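PDB 3GG8: pyruvate kinase from Toxoplasma gondii, which catalyses the last step of glycolysis, moving the phosphate of phosphoenolpyruvate to ADP and so yielding pyruvate and ATP. Local coordinates for residues E395-E406 against L425-Q433; P434-I445 against G453-S461. One frame throughout, in Å; residues are numbered along the deposited sequence.

Interaction 1. Residues E395-E406 against L425-Q433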
ATOM      1  N   GLU C 395      18.127 -10.166   9.291  1.00 35.13           N
ATOM      2  CA  GLU C 395      17.546  -9.349   8.235  1.00 35.04           C
ATOM      3  C   GLU C 395      16.503  -8.356   8.757  1.00 34.51           C
ATOM      4  O   GLU C 395      16.474  -7.204   8.308  1.00 34.78           O
ATOM      5  CB  GLU C 395      16.952 -10.206   7.129  1.00 35.29           C
ATOM      6  CG  GLU C 395      16.628  -9.394   5.879  1.00 36.75           C
ATOM      7  CD  GLU C 395      16.637 -10.219   4.613  1.00 39.39           C
ATOM      8  OE1 GLU C 395      17.170 -11.354   4.630  1.00 40.46           O
ATOM      9  OE2 GLU C 395      16.104  -9.726   3.594  1.00 40.33           O
ATOM     10  N   ALA C 396      15.672  -8.805   9.700  1.00 33.29           N
ATOM     11  CA  ALA C 396      14.641  -7.958  10.311  1.00 32.93           C
ATOM     12  C   ALA C 396      15.225  -6.720  10.969  1.00 32.49           C
ATOM     13  O   ALA C 396      14.698  -5.624  10.801  1.00 32.66           O
ATOM     14  CB  ALA C 396      13.795  -8.755  11.305  1.00 32.17           C
ATOM     15  N   VAL C 397      16.309  -6.912  11.717  1.00 32.10           N
ATOM     16  CA  VAL C 397      17.009  -5.837  12.412  1.00 31.74           C
ATOM     17  C   VAL C 397      17.705  -4.897  11.422  1.00 31.71           C
ATOM     18  O   VAL C 397      17.668  -3.684  11.599  1.00 30.84           O
ATOM     19  CB  VAL C 397      17.991  -6.398  13.488  1.00 32.09           C
ATOM     20  CG1 VAL C 397      18.826  -5.295  14.145  1.00 31.64           C
ATOM     21  CG2 VAL C 397      17.210  -7.118  14.561  1.00 31.34           C
ATOM     22  N   ALA C 398      18.298  -5.456  10.364  1.00 32.05           N
ATOM     23  CA  ALA C 398      18.913  -4.646   9.321  1.00 32.93           C
ATOM     24  C   ALA C 398      17.855  -3.728   8.682  1.00 33.88           C
ATOM     25  O   ALA C 398      18.051  -2.513   8.565  1.00 34.18           O
ATOM     26  CB  ALA C 398      19.577  -5.509   8.291  1.00 32.33           C
ATOM     27  N   ARG C 399      16.732  -4.333   8.312  1.00 34.38           N
ATOM     28  CA  ARG C 399      15.550  -3.650   7.835  1.00 34.98           C
ATOM     29  C   ARG C 399      15.010  -2.573   8.809  1.00 35.03           C
ATOM     30  O   ARG C 399      14.666  -1.465   8.387  1.00 35.13           O
ATOM     31  CB  ARG C 399      14.493  -4.713   7.551  1.00 35.10           C
ATOM     32  CG  ARG C 399      13.212  -4.213   6.963  1.00 36.97           C
ATOM     33  CD  ARG C 399      12.248  -5.364   6.702  1.00 39.57           C
ATOM     34  NE  ARG C 399      12.675  -6.224   5.589  1.00 40.38           N
ATOM     35  CZ  ARG C 399      11.947  -7.225   5.086  1.00 41.15           C
ATOM     36  NH1 ARG C 399      12.411  -7.946   4.069  1.00 41.84           N
ATOM     37  NH2 ARG C 399      10.757  -7.514   5.596  1.00 39.30           N
ATOM     38  N   ALA C 400      14.922  -2.894  10.098  1.00 35.13           N
ATOM     39  CA  ALA C 400      14.456  -1.923  11.095  1.00 34.98           C
ATOM     40  C   ALA C 400      15.414  -0.729  11.179  1.00 35.02           C
ATOM     41  O   ALA C 400      14.981   0.419  11.351  1.00 34.92           O
ATOM     42  CB  ALA C 400      14.304  -2.581  12.459  1.00 35.00           C
ATOM     43  N   ALA C 401      16.707  -1.025  11.048  1.00 34.49           N
ATOM     44  CA  ALA C 401      17.779  -0.032  11.073  1.00 34.77           C
ATOM     45  C   ALA C 401      17.638   1.007   9.955  1.00 34.74           C
ATOM     46  O   ALA C 401      17.670   2.206  10.210  1.00 34.52           O
ATOM     47  CB  ALA C 401      19.109  -0.723  10.992  1.00 34.57           C
ATOM     48  N   VAL C 402      17.458   0.530   8.724  1.00 34.95           N
ATOM     49  CA  VAL C 402      17.235   1.390   7.562  1.00 34.34           C
ATOM     50  C   VAL C 402      15.988   2.284   7.758  1.00 34.79           C
ATOM     51  O   VAL C 402      16.062   3.510   7.608  1.00 34.26           O
ATOM     52  CB  VAL C 402      17.142   0.536   6.277  1.00 34.54           C
ATOM     53  CG1 VAL C 402      16.855   1.401   5.058  1.00 33.73           C
ATOM     54  CG2 VAL C 402      18.427  -0.280   6.089  1.00 32.97           C
ATOM     55  N   GLU C 403      14.866   1.660   8.120  1.00 34.95           N
ATOM     56  CA  GLU C 403      13.630   2.350   8.500  1.00 35.57           C
ATOM     57  C   GLU C 403      13.814   3.407   9.574  1.00 34.65           C
ATOM     58  O   GLU C 403      13.313   4.519   9.447  1.00 34.65           O
ATOM     59  CB  GLU C 403      12.605   1.351   9.035  1.00 35.73           C
ATOM     60  CG  GLU C 403      11.849   0.564   8.000  1.00 37.26           C
ATOM     61  CD  GLU C 403      10.852  -0.422   8.616  1.00 38.08           C
ATOM     62  OE1 GLU C 403      10.603  -0.352   9.848  1.00 40.66           O
ATOM     63  OE2 GLU C 403      10.308  -1.266   7.858  1.00 42.19           O
ATOM     64  N   THR C 404      14.490   3.031  10.655  1.00 34.39           N
ATOM     65  CA  THR C 404      14.695   3.924  11.797  1.00 33.72           C
ATOM     66  C   THR C 404      15.624   5.074  11.430  1.00 33.67           C
ATOM     67  O   THR C 404      15.361   6.220  11.817  1.00 32.55           O
ATOM     68  CB  THR C 404      15.224   3.162  13.021  1.00 33.43           C
ATOM     69  OG1 THR C 404      14.323   2.089  13.316  1.00 33.13           O
ATOM     70  CG2 THR C 404      15.306   4.079  14.246  1.00 33.50           C
ATOM     71  N   ALA C 405      16.693   4.756  10.680  1.00 33.70           N
ATOM     72  CA  ALA C 405      17.635   5.768  10.187  1.00 34.21           C
ATOM     73  C   ALA C 405      16.909   6.857   9.422  1.00 34.34           C
ATOM     74  O   ALA C 405      17.153   8.046   9.631  1.00 34.14           O
ATOM     75  CB  ALA C 405      18.695   5.140   9.302  1.00 34.02           C
ATOM     76  N   GLU C 406      16.025   6.432   8.528  1.00 35.04           N
ATOM     77  CA  GLU C 406      15.164   7.341   7.771  1.00 36.25           C
ATOM     78  C   GLU C 406      14.211   8.107   8.696  1.00 36.50           C
ATOM     79  O   GLU C 406      14.025   9.316   8.560  1.00 36.65           O
ATOM     80  CB  GLU C 406      14.394   6.532   6.721  1.00 36.41           C
ATOM     81  CG  GLU C 406      13.146   7.175   6.154  1.00 38.83           C
ATOM     82  CD  GLU C 406      13.440   8.442   5.384  1.00 42.11           C
ATOM     83  OE1 GLU C 406      14.438   8.462   4.625  1.00 43.20           O
ATOM     84  OE2 GLU C 406      12.664   9.418   5.542  1.00 43.96           O
ATOM     85  N   LEU C 425      23.621  -6.976   4.865  1.00 34.52           N
ATOM     86  CA  LEU C 425      22.167  -6.951   5.056  1.00 34.28           C
ATOM     87  C   LEU C 425      21.594  -5.536   5.036  1.00 34.17           C
ATOM     88  O   LEU C 425      20.519  -5.325   4.518  1.00 34.12           O
ATOM     89  CB  LEU C 425      21.759  -7.685   6.334  1.00 33.96           C
ATOM     90  CG  LEU C 425      21.873  -9.210   6.299  1.00 33.35           C
ATOM     91  CD1 LEU C 425      21.575  -9.770   7.678  1.00 31.51           C
ATOM     92  CD2 LEU C 425      20.933  -9.809   5.252  1.00 31.23           C
ATOM     93  N   ILE C 426      22.315  -4.574   5.604  1.00 34.65           N
ATOM     94  CA  ILE C 426      21.874  -3.168   5.588  1.00 34.80           C
ATOM     95  C   ILE C 426      22.031  -2.580   4.178  1.00 35.63           C
ATOM     96  O   ILE C 426      21.112  -1.937   3.647  1.00 35.43           O
ATOM     97  CB  ILE C 426      22.654  -2.339   6.629  1.00 34.97           C
ATOM     98  CG1 ILE C 426      22.296  -2.810   8.047  1.00 33.85           C
ATOM     99  CG2 ILE C 426      22.410  -0.836   6.449  1.00 34.71           C
ATOM    100  CD1 ILE C 426      23.222  -2.311   9.080  1.00 33.65           C
ATOM    101  N   ALA C 427      23.191  -2.829   3.567  1.00 35.75           N
ATOM    102  CA  ALA C 427      23.467  -2.349   2.220  1.00 36.03           C
ATOM    103  C   ALA C 427      22.378  -2.807   1.242  1.00 36.21           C
ATOM    104  O   ALA C 427      21.923  -2.029   0.400  1.00 36.13           O
ATOM    105  CB  ALA C 427      24.835  -2.814   1.762  1.00 35.59           C
ATOM    106  N   LYS C 428      21.982  -4.073   1.374  1.00 36.10           N
ATOM    107  CA  LYS C 428      20.883  -4.686   0.607  1.00 36.25           C
ATOM    108  C   LYS C 428      19.641  -3.785   0.520  1.00 36.08           C
ATOM    109  O   LYS C 428      18.930  -3.780  -0.486  1.00 35.95           O
ATOM    110  CB  LYS C 428      20.529  -6.020   1.272  1.00 36.03           C
ATOM    111  CG  LYS C 428      19.535  -6.889   0.552  1.00 36.77           C
ATOM    112  CD  LYS C 428      19.255  -8.137   1.370  1.00 36.31           C
ATOM    113  CE  LYS C 428      17.913  -8.745   0.997  1.00 37.77           C
ATOM    114  NZ  LYS C 428      17.841 -10.198   1.320  1.00 38.65           N
ATOM    115  N   TYR C 429      19.392  -3.014   1.576  1.00 36.43           N
ATOM    116  CA  TYR C 429      18.211  -2.138   1.632  1.00 36.09           C
ATOM    117  C   TYR C 429      18.450  -0.747   1.063  1.00 36.06           C
ATOM    118  O   TYR C 429      17.562   0.084   1.105  1.00 35.73           O
ATOM    119  CB  TYR C 429      17.579  -2.133   3.032  1.00 35.97           C
ATOM    120  CG  TYR C 429      16.913  -3.456   3.275  1.00 36.44           C
ATOM    121  CD1 TYR C 429      15.649  -3.715   2.741  1.00 36.48           C
ATOM    122  CD2 TYR C 429      17.568  -4.481   3.952  1.00 36.24           C
ATOM    123  CE1 TYR C 429      15.039  -4.938   2.907  1.00 36.98           C
ATOM    124  CE2 TYR C 429      16.961  -5.722   4.122  1.00 36.94           C
ATOM    125  CZ  TYR C 429      15.697  -5.941   3.589  1.00 36.69           C
ATOM    126  OH  TYR C 429      15.065  -7.157   3.729  1.00 37.86           O
ATOM    127  N   ARG C 430      19.654  -0.525   0.513  1.00 36.09           N
ATOM    128  CA  ARG C 430      20.028   0.737  -0.137  1.00 35.62           C
ATOM    129  C   ARG C 430      19.580   1.956   0.693  1.00 35.30           C
ATOM    130  O   ARG C 430      18.696   2.709   0.271  1.00 35.14           O
ATOM    131  CB  ARG C 430      19.477   0.812  -1.582  1.00 35.61           C
ATOM    132  CG  ARG C 430      20.025  -0.232  -2.586  1.00 36.06           C
ATOM    133  CD  ARG C 430      21.489   0.036  -2.972  1.00 38.08           C
ATOM    134  NE  ARG C 430      22.025  -0.893  -3.976  1.00 37.82           N
ATOM    135  CZ  ARG C 430      22.795  -1.945  -3.700  1.00 36.87           C
ATOM    136  NH1 ARG C 430      23.252  -2.725  -4.682  1.00 35.15           N
ATOM    137  NH2 ARG C 430      23.132  -2.215  -2.446  1.00 37.26           N
ATOM    138  N   PRO C 431      20.164   2.138   1.895  1.00 35.04           N
ATOM    139  CA  PRO C 431      19.776   3.316   2.667  1.00 35.02           C
ATOM    140  C   PRO C 431      20.399   4.567   2.055  1.00 35.31           C
ATOM    141  O   PRO C 431      21.501   4.509   1.487  1.00 34.90           O
ATOM    142  CB  PRO C 431      20.384   3.047   4.043  1.00 34.50           C
ATOM    143  CG  PRO C 431      21.571   2.182   3.750  1.00 34.38           C
ATOM    144  CD  PRO C 431      21.178   1.328   2.594  1.00 34.43           C
ATOM    145  N   MET C 432      19.673   5.673   2.146  1.00 35.37           N
ATOM    146  CA  MET C 432      20.162   6.973   1.733  1.00 36.15           C
ATOM    147  C   MET C 432      21.365   7.396   2.570  1.00 35.37           C
ATOM    148  O   MET C 432      22.227   8.118   2.091  1.00 35.87           O
ATOM    149  CB  MET C 432      19.035   8.001   1.853  1.00 36.00           C
ATOM    150  CG  MET C 432      19.458   9.446   1.615  1.00 36.89           C
ATOM    151  SD  MET C 432      18.193  10.359   0.729  1.00 39.26           S
ATOM    152  CE  MET C 432      16.931  10.519   1.998  1.00 39.75           C
ATOM    153  N   GLN C 433      21.420   6.945   3.818  1.00 35.32           N
ATOM    154  CA  GLN C 433      22.543   7.255   4.704  1.00 35.12           C
ATOM    155  C   GLN C 433      23.748   6.397   4.355  1.00 34.97           C
ATOM    156  O   GLN C 433      23.588   5.209   4.009  1.00 34.61           O
ATOM    157  CB  GLN C 433      22.182   7.010   6.179  1.00 35.63           C
ATOM    158  CG  GLN C 433      21.035   7.854   6.749  1.00 35.24           C
ATOM    159  CD  GLN C 433      19.666   7.401   6.268  1.00 37.20           C
ATOM    160  OE1 GLN C 433      19.452   6.217   5.988  1.00 37.02           O
ATOM    161  NE2 GLN C 433      18.730   8.347   6.157  1.00 38.10           N
TER
HETATM  162  O   HOH W   1      17.321   4.666   5.577  1.00 48.09           O

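Interaction 2. Residues P434-I445 against G453-S461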
ATOM      1  N   PRO C 434      24.964   6.982   4.462  1.00 34.83           N
ATOM      2  CA  PRO C 434      26.202   6.219   4.354  1.00 34.38           C
ATOM      3  C   PRO C 434      26.268   5.111   5.396  1.00 34.61           C
ATOM      4  O   PRO C 434      25.763   5.281   6.503  1.00 34.77           O
ATOM      5  CB  PRO C 434      27.268   7.262   4.672  1.00 34.70           C
ATOM      6  CG  PRO C 434      26.656   8.555   4.289  1.00 34.15           C
ATOM      7  CD  PRO C 434      25.233   8.412   4.690  1.00 34.62           C
ATOM      8  N   ILE C 435      26.874   3.979   5.038  1.00 34.66           N
ATOM      9  CA  ILE C 435      27.103   2.887   5.981  1.00 34.56           C
ATOM     10  C   ILE C 435      28.595   2.836   6.299  1.00 34.75           C
ATOM     11  O   ILE C 435      29.418   2.793   5.393  1.00 34.93           O
ATOM     12  CB  ILE C 435      26.620   1.516   5.411  1.00 34.87           C
ATOM     13  CG1 ILE C 435      25.151   1.601   4.950  1.00 34.80           C
ATOM     14  CG2 ILE C 435      26.823   0.390   6.430  1.00 33.90           C
ATOM     15  CD1 ILE C 435      24.761   0.509   3.950  1.00 34.30           C
ATOM     16  N   LEU C 436      28.942   2.895   7.585  1.00 34.78           N
ATOM     17  CA  LEU C 436      30.311   2.673   8.003  1.00 34.67           C
ATOM     18  C   LEU C 436      30.390   1.316   8.694  1.00 34.38           C
ATOM     19  O   LEU C 436      29.882   1.130   9.799  1.00 34.19           O
ATOM     20  CB  LEU C 436      30.808   3.817   8.893  1.00 34.98           C
ATOM     21  CG  LEU C 436      32.216   3.758   9.513  1.00 35.05           C
ATOM     22  CD1 LEU C 436      33.359   3.627   8.490  1.00 33.90           C
ATOM     23  CD2 LEU C 436      32.420   5.005  10.401  1.00 35.16           C
ATOM     24  N   ALA C 437      30.980   0.361   7.991  1.00 33.83           N
ATOM     25  CA  ALA C 437      31.198  -0.974   8.511  1.00 34.11           C
ATOM     26  C   ALA C 437      32.455  -1.007   9.380  1.00 34.21           C
ATOM     27  O   ALA C 437      33.547  -0.638   8.923  1.00 34.55           O
ATOM     28  CB  ALA C 437      31.310  -1.954   7.371  1.00 33.38           C
ATOM     29  N   LEU C 438      32.295  -1.445  10.630  1.00 34.75           N
ATOM     30  CA  LEU C 438      33.411  -1.543  11.595  1.00 34.68           C
ATOM     31  C   LEU C 438      33.704  -3.000  11.887  1.00 34.98           C
ATOM     32  O   LEU C 438      32.789  -3.772  12.199  1.00 35.76           O
ATOM     33  CB  LEU C 438      33.082  -0.807  12.891  1.00 34.90           C
ATOM     34  CG  LEU C 438      32.648   0.665  12.774  1.00 36.12           C
ATOM     35  CD1 LEU C 438      31.987   1.127  14.063  1.00 36.02           C
ATOM     36  CD2 LEU C 438      33.827   1.571  12.417  1.00 37.32           C
ATOM     37  N   SER C 439      34.974  -3.384  11.774  1.00 34.23           N
ATOM     38  CA  SER C 439      35.343  -4.787  11.848  1.00 34.00           C
ATOM     39  C   SER C 439      36.778  -4.962  12.340  1.00 33.37           C
ATOM     40  O   SER C 439      37.653  -4.152  12.050  1.00 33.71           O
ATOM     41  CB  SER C 439      35.162  -5.441  10.473  1.00 33.83           C
ATOM     42  OG  SER C 439      35.210  -6.852  10.550  1.00 34.41           O
ATOM     43  N   ALA C 440      37.027  -6.023  13.089  1.00 32.61           N
ATOM     44  CA  ALA C 440      38.395  -6.296  13.509  1.00 32.21           C
ATOM     45  C   ALA C 440      39.069  -7.202  12.489  1.00 32.07           C
ATOM     46  O   ALA C 440      40.284  -7.362  12.499  1.00 32.06           O
ATOM     47  CB  ALA C 440      38.421  -6.909  14.908  1.00 31.96           C
ATOM     48  N   SER C 441      38.268  -7.772  11.594  1.00 32.10           N
ATOM     49  CA  SER C 441      38.758  -8.755  10.638  1.00 32.68           C
ATOM     50  C   SER C 441      39.202  -8.115   9.323  1.00 32.95           C
ATOM     51  O   SER C 441      38.404  -7.511   8.611  1.00 32.56           O
ATOM     52  CB  SER C 441      37.717  -9.841  10.399  1.00 32.12           C
ATOM     53  OG  SER C 441      37.813 -10.314   9.076  1.00 32.98           O
ATOM     54  N   GLU C 442      40.492  -8.253   9.027  1.00 33.47           N
ATOM     55  CA  GLU C 442      41.099  -7.679   7.824  1.00 34.35           C
ATOM     56  C   GLU C 442      40.484  -8.181   6.506  1.00 34.16           C
ATOM     57  O   GLU C 442      40.222  -7.379   5.594  1.00 34.35           O
ATOM     58  CB  GLU C 442      42.610  -7.940   7.832  1.00 34.86           C
ATOM     59  CG  GLU C 442      43.406  -6.924   7.019  1.00 37.67           C
ATOM     60  CD  GLU C 442      44.860  -6.843   7.438  1.00 40.77           C
ATOM     61  OE1 GLU C 442      45.708  -7.164   6.578  1.00 43.80           O
ATOM     62  OE2 GLU C 442      45.163  -6.476   8.609  1.00 39.93           O
ATOM     63  N   SER C 443      40.243  -9.489   6.404  1.00 33.66           N
ATOM     64  CA  SER C 443      39.660 -10.038   5.191  1.00 33.89           C
ATOM     65  C   SER C 443      38.209  -9.572   4.998  1.00 33.80           C
ATOM     66  O   SER C 443      37.811  -9.246   3.876  1.00 33.65           O
ATOM     67  CB  SER C 443      39.814 -11.561   5.118  1.00 33.91           C
ATOM     68  OG  SER C 443      39.163 -12.185   6.195  1.00 35.33           O
ATOM     69  N   THR C 444      37.450  -9.476   6.092  1.00 33.42           N
ATOM     70  CA  THR C 444      36.099  -8.905   6.027  1.00 32.96           C
ATOM     71  C   THR C 444      36.110  -7.461   5.527  1.00 32.94           C
ATOM     72  O   THR C 444      35.332  -7.113   4.645  1.00 33.28           O
ATOM     73  CB  THR C 444      35.342  -9.023   7.373  1.00 33.17           C
ATOM     74  OG1 THR C 444      34.904 -10.370   7.541  1.00 33.06           O
ATOM     75  CG2 THR C 444      34.099  -8.138   7.417  1.00 31.21           C
ATOM     76  N   ILE C 445      36.983  -6.623   6.076  1.00 32.63           N
ATOM     77  CA  ILE C 445      37.129  -5.249   5.578  1.00 32.50           C
ATOM     78  C   ILE C 445      37.423  -5.186   4.060  1.00 32.84           C
ATOM     79  O   ILE C 445      36.871  -4.331   3.347  1.00 33.13           O
ATOM     80  CB  ILE C 445      38.184  -4.478   6.402  1.00 32.77           C
ATOM     81  CG1 ILE C 445      37.542  -3.952   7.681  1.00 32.78           C
ATOM     82  CG2 ILE C 445      38.792  -3.307   5.614  1.00 31.85           C
ATOM     83  CD1 ILE C 445      38.247  -4.455   8.857  1.00 36.83           C
ATOM     84  N   GLY C 453      27.483   1.430  -1.044  1.00 33.44           N
ATOM     85  CA  GLY C 453      26.943   2.212   0.048  1.00 34.81           C
ATOM     86  C   GLY C 453      27.732   2.055   1.323  1.00 36.02           C
ATOM     87  O   GLY C 453      27.457   2.736   2.316  1.00 36.31           O
ATOM     88  N   VAL C 454      28.693   1.135   1.296  1.00 36.36           N
ATOM     89  CA  VAL C 454      29.544   0.842   2.439  1.00 36.61           C
ATOM     90  C   VAL C 454      30.915   1.494   2.292  1.00 36.87           C
ATOM     91  O   VAL C 454      31.531   1.398   1.243  1.00 36.59           O
ATOM     92  CB  VAL C 454      29.700  -0.706   2.643  1.00 36.18           C
ATOM     93  CG1 VAL C 454      30.719  -1.040   3.744  1.00 36.90           C
ATOM     94  CG2 VAL C 454      28.363  -1.324   2.989  1.00 35.65           C
ATOM     95  N   THR C 455      31.362   2.208   3.331  1.00 37.74           N
ATOM     96  CA  THR C 455      32.792   2.428   3.520  1.00 38.23           C
ATOM     97  C   THR C 455      33.220   1.725   4.810  1.00 38.28           C
ATOM     98  O   THR C 455      32.400   1.269   5.598  1.00 38.64           O
ATOM     99  CB  THR C 455      33.241   3.906   3.506  1.00 38.45           C
ATOM    100  OG1 THR C 455      32.880   4.539   4.735  1.00 38.95           O
ATOM    101  CG2 THR C 455      32.656   4.666   2.310  1.00 39.22           C
ATOM    102  N   THR C 456      34.514   1.642   5.026  1.00 38.25           N
ATOM    103  CA  THR C 456      35.025   0.641   5.916  1.00 38.24           C
ATOM    104  C   THR C 456      35.995   1.306   6.883  1.00 37.90           C
ATOM    105  O   THR C 456      36.655   2.262   6.516  1.00 37.19           O
ATOM    106  CB  THR C 456      35.619  -0.481   5.030  1.00 38.93           C
ATOM    107  OG1 THR C 456      34.914  -1.721   5.240  1.00 40.66           O
ATOM    108  CG2 THR C 456      37.097  -0.616   5.155  1.00 37.61           C
ATOM    109  N   MET C 457      36.001   0.857   8.140  1.00 38.17           N
ATOM    110  CA  MET C 457      37.030   1.241   9.109  1.00 38.43           C
ATOM    111  C   MET C 457      37.435   0.000   9.922  1.00 38.87           C
ATOM    112  O   MET C 457      36.618  -0.541  10.679  1.00 38.66           O
ATOM    113  CB  MET C 457      36.529   2.369  10.029  1.00 38.00           C
ATOM    114  CG  MET C 457      37.542   2.932  11.016  0.50 38.02           C
ATOM    115  SD  MET C 457      36.835   4.202  12.109  0.50 38.81           S
ATOM    116  CE  MET C 457      38.181   4.415  13.266  0.50 38.04           C
ATOM    117  N   GLN C 458      38.689  -0.444   9.769  1.00 39.33           N
ATOM    118  CA  GLN C 458      39.206  -1.532  10.605  1.00 39.67           C
ATOM    119  C   GLN C 458      39.381  -1.081  12.046  1.00 39.53           C
ATOM    120  O   GLN C 458      39.770   0.052  12.321  1.00 39.95           O
ATOM    121  CB  GLN C 458      40.504  -2.151  10.065  1.00 39.62           C
ATOM    122  CG  GLN C 458      40.844  -3.495  10.753  1.00 40.54           C
ATOM    123  CD  GLN C 458      42.088  -4.194  10.223  1.00 40.54           C
ATOM    124  OE1 GLN C 458      42.350  -4.199   9.024  1.00 42.43           O
ATOM    125  NE2 GLN C 458      42.840  -4.826  11.123  1.00 40.66           N
ATOM    126  N   VAL C 459      39.102  -1.989  12.965  1.00 39.47           N
ATOM    127  CA  VAL C 459      39.038  -1.676  14.378  1.00 39.13           C
ATOM    128  C   VAL C 459      39.845  -2.767  15.117  1.00 39.15           C
ATOM    129  O   VAL C 459      39.969  -3.882  14.606  1.00 39.11           O
ATOM    130  CB  VAL C 459      37.525  -1.553  14.756  1.00 39.32           C
ATOM    131  CG1 VAL C 459      37.013  -2.746  15.562  1.00 39.63           C
ATOM    132  CG2 VAL C 459      37.233  -0.232  15.407  1.00 38.40           C
ATOM    133  N   PRO C 460      40.478  -2.445  16.270  1.00 39.27           N
ATOM    134  CA  PRO C 460      41.246  -3.518  16.937  1.00 39.05           C
ATOM    135  C   PRO C 460      40.404  -4.699  17.451  1.00 38.92           C
ATOM    136  O   PRO C 460      39.183  -4.585  17.594  1.00 38.58           O
ATOM    137  CB  PRO C 460      41.940  -2.797  18.109  1.00 39.31           C
ATOM    138  CG  PRO C 460      41.822  -1.343  17.816  1.00 39.58           C
ATOM    139  CD  PRO C 460      40.581  -1.167  16.995  1.00 39.24           C
ATOM    140  N   SER C 461      41.068  -5.824  17.724  1.00 39.05           N
ATOM    141  CA  SER C 461      40.401  -7.027  18.219  1.00 39.31           C
ATOM    142  C   SER C 461      39.914  -6.879  19.661  1.00 39.59           C
ATOM    143  O   SER C 461      40.403  -6.023  20.408  1.00 39.64           O
ATOM    144  CB  SER C 461      41.339  -8.243  18.108  1.00 39.26           C
ATOM    145  OG  SER C 461      41.355  -8.778  16.787  1.00 39.61           O
TER
HETATM  146  O   HOH W   2      42.169  -5.901  13.852  1.00 42.03           O

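Interaction 1. Residues E395-E406 against L425-Q433
Tyr429 meets helix 393-407 through its hydroxyl, held by Arg399 and Glu395. Arg399 NH1 gives a fairly straight bond (155°) to Tyr429 OH at 2.8 Å, and Arg399 NE reaches it at 3.2 Å along a more bent path. Tyr429 OH lies close to the guanidinium plane, so NE and NH1 grip it side-on; that plane stands 80° from the ring. Tyr429 OH donates to the anti lone pair of Glu395 OE2, 2.8 Å away. Lys428 NZ, also bonded to Val304 O, reaches this OE2 from above the carboxylate plane, a 2.9 Å salt bridge, so OE2 has two donors.

The close apolar packing lies beside this polar group: Ala398 CB rests 3.7 Å from Leu425 CB. With CG1 opposite its backbone N (chi1 178°), Val402 turns CG2 to within 3.7 Å of Tyr429 CB and CG1 toward Pro431. Toward Glu406 the contact slackens. A water bridges Val402 O and Gln433 OE1, and Glu406 OE1, on the exposed side, comes no nearer than 4.2 Å to Met432 CE. Ala401 and Ile426 both touch Val491 of strand 487-494, so both helices lie on one face of the sheet, as in the C-terminal alpha/beta domain of pyruvate kinases.

Interaction 2. Residues P434-I445 against G453-S461
Gly453 O is gripped by two donors: Ile435 N, 3.0 Å from it across the contact, and the side chain of Arg37. From there a parallel ladder runs up strands 435-439 and 454-458, whose short axes diverge by 29°. Ile435 O accepts from Thr455 N at 2.9 Å, Thr455 O then takes Ala437 N, and Ala437 O takes Met457 N. The next rung is weak, Ser439 N standing 3.5 Å from Met457 O; beyond it Val459 N comes within 2.8 Å of Ser439 O, though along a bent path (146°).

The two faces are packed differently. On the one bearing Leu436, Leu438 and Met457, the Met457 chain sets off anti to its own N (chi1 -176°) and stays extended, lying alongside Leu438. Its CB is 3.7 Å from Leu438 CD2, and Leu436 CD1 touches the same carbon. Helix 465-478 packs on Leu438 and Met457. On the other face, Ala437 CB sits 3.8 Å from Val454 CG1, while Ile445, from the helix linking the strands, crosses Gln458 at about a right angle, its CD1 lying over the aliphatic stem. Ser441 OG caps that helix by accepting from Thr444 N. Gln458 OE1 accepts from Arg95, and Gln458 NE2 donates to a water that itself donates to Ala440 O (2.7 Å) and Val459 O.

In this beta-alpha-beta unit the strands are joined by main-chain bonds and the layers by apolar contacts; apart from Arg37 on Gly453 O, the side-chain and water bonds lie toward the C-terminal strand ends, and Thr456 OG1 is buried with no partner in the model.

How the interactions relate
From the N terminus, helix 393-407 comes first; the chain then passes through strand 412-416 and into helix 421-427, where interaction 1 closes a loop of 18 intervening residues. Interaction 2 opens at the next residue, Pro434, and closes a shorter loop of seven residues when 453-461 returns beside 434-445. The two loops are in series, neither enclosing nor crossing the other. Their centres lie about 17 Å apart, yet they touch: Ile435 CD1 packs 3.6 Å from Ala427 CA and also reaches Ile426. Interaction 1 ties helix 393-407 to helix 421-427 and the loop after it; interaction 2 pairs two strands and packs their linking helix on the second; the junction seats helix 421-427 on their sheet.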